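Local atomic coordinates of hypothetical protein AF2331 (Archaeoglobus fulgidus, PDB entry 2FDO), a protein that is of unknown function but forms an unusual interdigitated dimer with a new type of alpha + beta fold. Residues Val26-Ser31 with Ala59-Ala64. Residues are numbered along the deposited sequence; the frame is centred on the assembly and turned at random.
Sequences VVVVSS and ADIFDA
V28 and I61 meet tip to tip, methyl against methyl, across backbones whose CA atoms stay 9.0 Å apart, so side chains alone bridge the gap. Followed outward from CB, I61 first places CG1 between its own backbone N and carbonyl carbon (chi1 67°). CG1 lies 3.9 Å above the plane of the neighbouring F62 ring, displaced toward the rim. From there the chain runs on extended, chi2 -160°, and delivers CD1 to the fork of V28: CG1 of V28 is 4.1 Å from CD1 of I61, and CG2 of V28 is 4.2 Å from the same CD1.

The second touch is looser and oblique, with F62 CZ 4.4 Å from V28 CG2. Both touches are apolar: no hydrogen bond joins the two segments, which together bury 102 Å² of surface. A type I beta turn from A59 to F62, closed by the bond from F62 N to A59 O at 3.0 Å, carries I61 and F62; the CB of I61 points toward the strand, whereas F62 brings only the far end of its ring near it. This turn lies in the loop between strand 48-58 and helix 66-71, while V28 belongs to strand 25-41, which pairs antiparallel with 48-58. The V26-S30 part of strand 25-41 forms an antiparallel ladder with a strand of the second subunit, which carries the sheet over the interface of the interdigitated dimer. Beyond V28, the F62 side chain packs on F57, I69 and M72, while D60 O accepts a hydrogen bond from S86 OG of the second subunit.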
ATOM      1  N   VAL A  26      12.145  -4.170  -8.073  1.00 55.28           N
ATOM      2  CA  VAL A  26      12.071  -4.719  -6.714  1.00 53.45           C
ATOM      3  C   VAL A  26      10.873  -4.090  -6.050  1.00 53.02           C
ATOM      4  O   VAL A  26      10.358  -3.108  -6.561  1.00 53.27           O
ATOM      5  CB  VAL A  26      13.337  -4.443  -5.906  1.00 53.42           C
ATOM      6  CG1 VAL A  26      14.468  -5.382  -6.388  1.00 54.52           C
ATOM      7  CG2 VAL A  26      13.735  -2.995  -6.014  1.00 50.64           C
ATOM      8  N   VAL A  27      10.394  -4.666  -4.948  1.00 52.28           N
ATOM      9  CA  VAL A  27       9.240  -4.130  -4.258  1.00 51.76           C
ATOM     10  C   VAL A  27       9.679  -3.564  -2.876  1.00 52.31           C
ATOM     11  O   VAL A  27      10.205  -4.292  -2.027  1.00 53.29           O
ATOM     12  CB  VAL A  27       8.122  -5.179  -4.067  1.00 51.27           C
ATOM     13  CG1 VAL A  27       6.851  -4.485  -3.683  1.00 51.49           C
ATOM     14  CG2 VAL A  27       7.912  -5.987  -5.307  1.00 49.72           C
ATOM     15  N   VAL A  28       9.503  -2.262  -2.684  1.00 51.20           N
ATOM     16  CA  VAL A  28       9.639  -1.645  -1.396  1.00 50.00           C
ATOM     17  C   VAL A  28       8.275  -1.769  -0.701  1.00 50.30           C
ATOM     18  O   VAL A  28       7.220  -1.415  -1.279  1.00 48.67           O
ATOM     19  CB  VAL A  28       9.970  -0.187  -1.558  1.00 51.33           C
ATOM     20  CG1 VAL A  28       9.863   0.559  -0.211  1.00 49.88           C
ATOM     21  CG2 VAL A  28      11.349  -0.013  -2.231  1.00 48.85           C
ATOM     22  N   VAL A  29       8.310  -2.335   0.508  1.00 49.83           N
ATOM     23  CA  VAL A  29       7.119  -2.652   1.281  1.00 49.90           C
ATOM     24  C   VAL A  29       7.197  -1.824   2.553  1.00 50.63           C
ATOM     25  O   VAL A  29       8.213  -1.825   3.209  1.00 51.20           O
ATOM     26  CB  VAL A  29       7.053  -4.127   1.647  1.00 49.49           C
ATOM     27  CG1 VAL A  29       5.824  -4.401   2.539  1.00 49.54           C
ATOM     28  CG2 VAL A  29       7.002  -4.994   0.376  1.00 47.96           C
ATOM     29  N   SER A  30       6.132  -1.120   2.908  1.00 50.55           N
ATOM     30  CA  SER A  30       6.132  -0.428   4.165  1.00 49.72           C
ATOM     31  C   SER A  30       4.888  -0.848   4.931  1.00 50.12           C
ATOM     32  O   SER A  30       3.783  -0.811   4.418  1.00 50.16           O
ATOM     33  CB  SER A  30       6.082   1.058   3.925  1.00 49.48           C
ATOM     34  OG  SER A  30       5.550   1.739   5.083  1.00 52.79           O
ATOM     35  N   SER A  31       5.059  -1.229   6.178  1.00 51.13           N
ATOM     36  CA  SER A  31       3.917  -1.399   7.050  1.00 51.93           C
ATOM     37  C   SER A  31       3.870  -0.233   8.050  1.00 51.44           C
ATOM     38  O   SER A  31       3.189  -0.319   9.041  1.00 52.53           O
ATOM     39  CB  SER A  31       4.009  -2.743   7.744  1.00 51.88           C
ATOM     40  OG  SER A  31       5.224  -2.828   8.494  1.00 55.16           O
ATOM     41  N   ALA A  59      13.424   7.698   2.237  1.00 52.53           N
ATOM     42  CA  ALA A  59      13.769   8.139   0.894  1.00 53.15           C
ATOM     43  C   ALA A  59      15.160   7.697   0.468  1.00 53.04           C
ATOM     44  O   ALA A  59      15.435   7.675  -0.707  1.00 53.23           O
ATOM     45  CB  ALA A  59      13.665   9.672   0.784  1.00 52.65           C
ATOM     46  N   ASP A  60      16.025   7.380   1.436  1.00 54.16           N
ATOM     47  CA  ASP A  60      17.484   7.105   1.237  1.00 54.38           C
ATOM     48  C   ASP A  60      17.739   5.838   0.394  1.00 55.25           C
ATOM     49  O   ASP A  60      18.896   5.552   0.020  1.00 55.90           O
ATOM     50  CB  ASP A  60      18.177   6.914   2.585  1.00 53.50           C
ATOM     51  CG  ASP A  60      17.699   5.627   3.298  1.00 54.19           C
ATOM     52  N   ILE A  61      16.672   5.067   0.130  1.00 55.49           N
ATOM     53  CA  ILE A  61      16.785   3.842  -0.658  1.00 54.94           C
ATOM     54  C   ILE A  61      16.618   4.138  -2.142  1.00 55.10           C
ATOM     55  O   ILE A  61      17.001   3.343  -2.990  1.00 53.97           O
ATOM     56  CB  ILE A  61      15.862   2.723  -0.152  1.00 54.97           C
ATOM     57  CG1 ILE A  61      14.383   3.037  -0.342  1.00 53.78           C
ATOM     58  CG2 ILE A  61      16.154   2.421   1.313  1.00 55.75           C
ATOM     59  CD1 ILE A  61      13.489   2.205   0.550  1.00 50.10           C
ATOM     60  N   PHE A  62      16.093   5.321  -2.434  1.00 55.67           N
ATOM     61  CA  PHE A  62      15.985   5.778  -3.796  1.00 56.87           C
ATOM     62  C   PHE A  62      17.130   6.672  -4.186  1.00 57.65           C
ATOM     63  O   PHE A  62      17.462   7.578  -3.467  1.00 57.40           O
ATOM     64  CB  PHE A  62      14.709   6.582  -3.957  1.00 56.70           C
ATOM     65  CG  PHE A  62      13.500   5.806  -3.682  1.00 56.82           C
ATOM     66  CD1 PHE A  62      12.788   6.012  -2.495  1.00 57.24           C
ATOM     67  CD2 PHE A  62      13.072   4.839  -4.587  1.00 56.34           C
ATOM     68  CE1 PHE A  62      11.634   5.264  -2.217  1.00 58.69           C
ATOM     69  CE2 PHE A  62      11.923   4.093  -4.327  1.00 57.78           C
ATOM     70  CZ  PHE A  62      11.206   4.291  -3.141  1.00 57.62           C
ATOM     71  N   ASP A  63      17.745   6.399  -5.326  1.00 59.01           N
ATOM     72  CA  ASP A  63      18.484   7.423  -6.048  1.00 59.61           C
ATOM     73  C   ASP A  63      17.460   7.967  -7.049  1.00 60.22           C
ATOM     74  O   ASP A  63      17.424   7.568  -8.217  1.00 60.35           O
ATOM     75  CB  ASP A  63      19.717   6.835  -6.745  1.00 59.95           C
ATOM     76  N   ALA A  64      16.584   8.829  -6.553  1.00 60.91           N
ATOM     77  CA  ALA A  64      15.433   9.322  -7.309  1.00 61.86           C
ATOM     78  C   ALA A  64      14.874  10.552  -6.595  1.00 62.50           C
ATOM     79  O   ALA A  64      14.835  10.593  -5.354  1.00 62.39           O
ATOM     80  CB  ALA A  64      14.350   8.242  -7.396  1.00 61.41           C
TER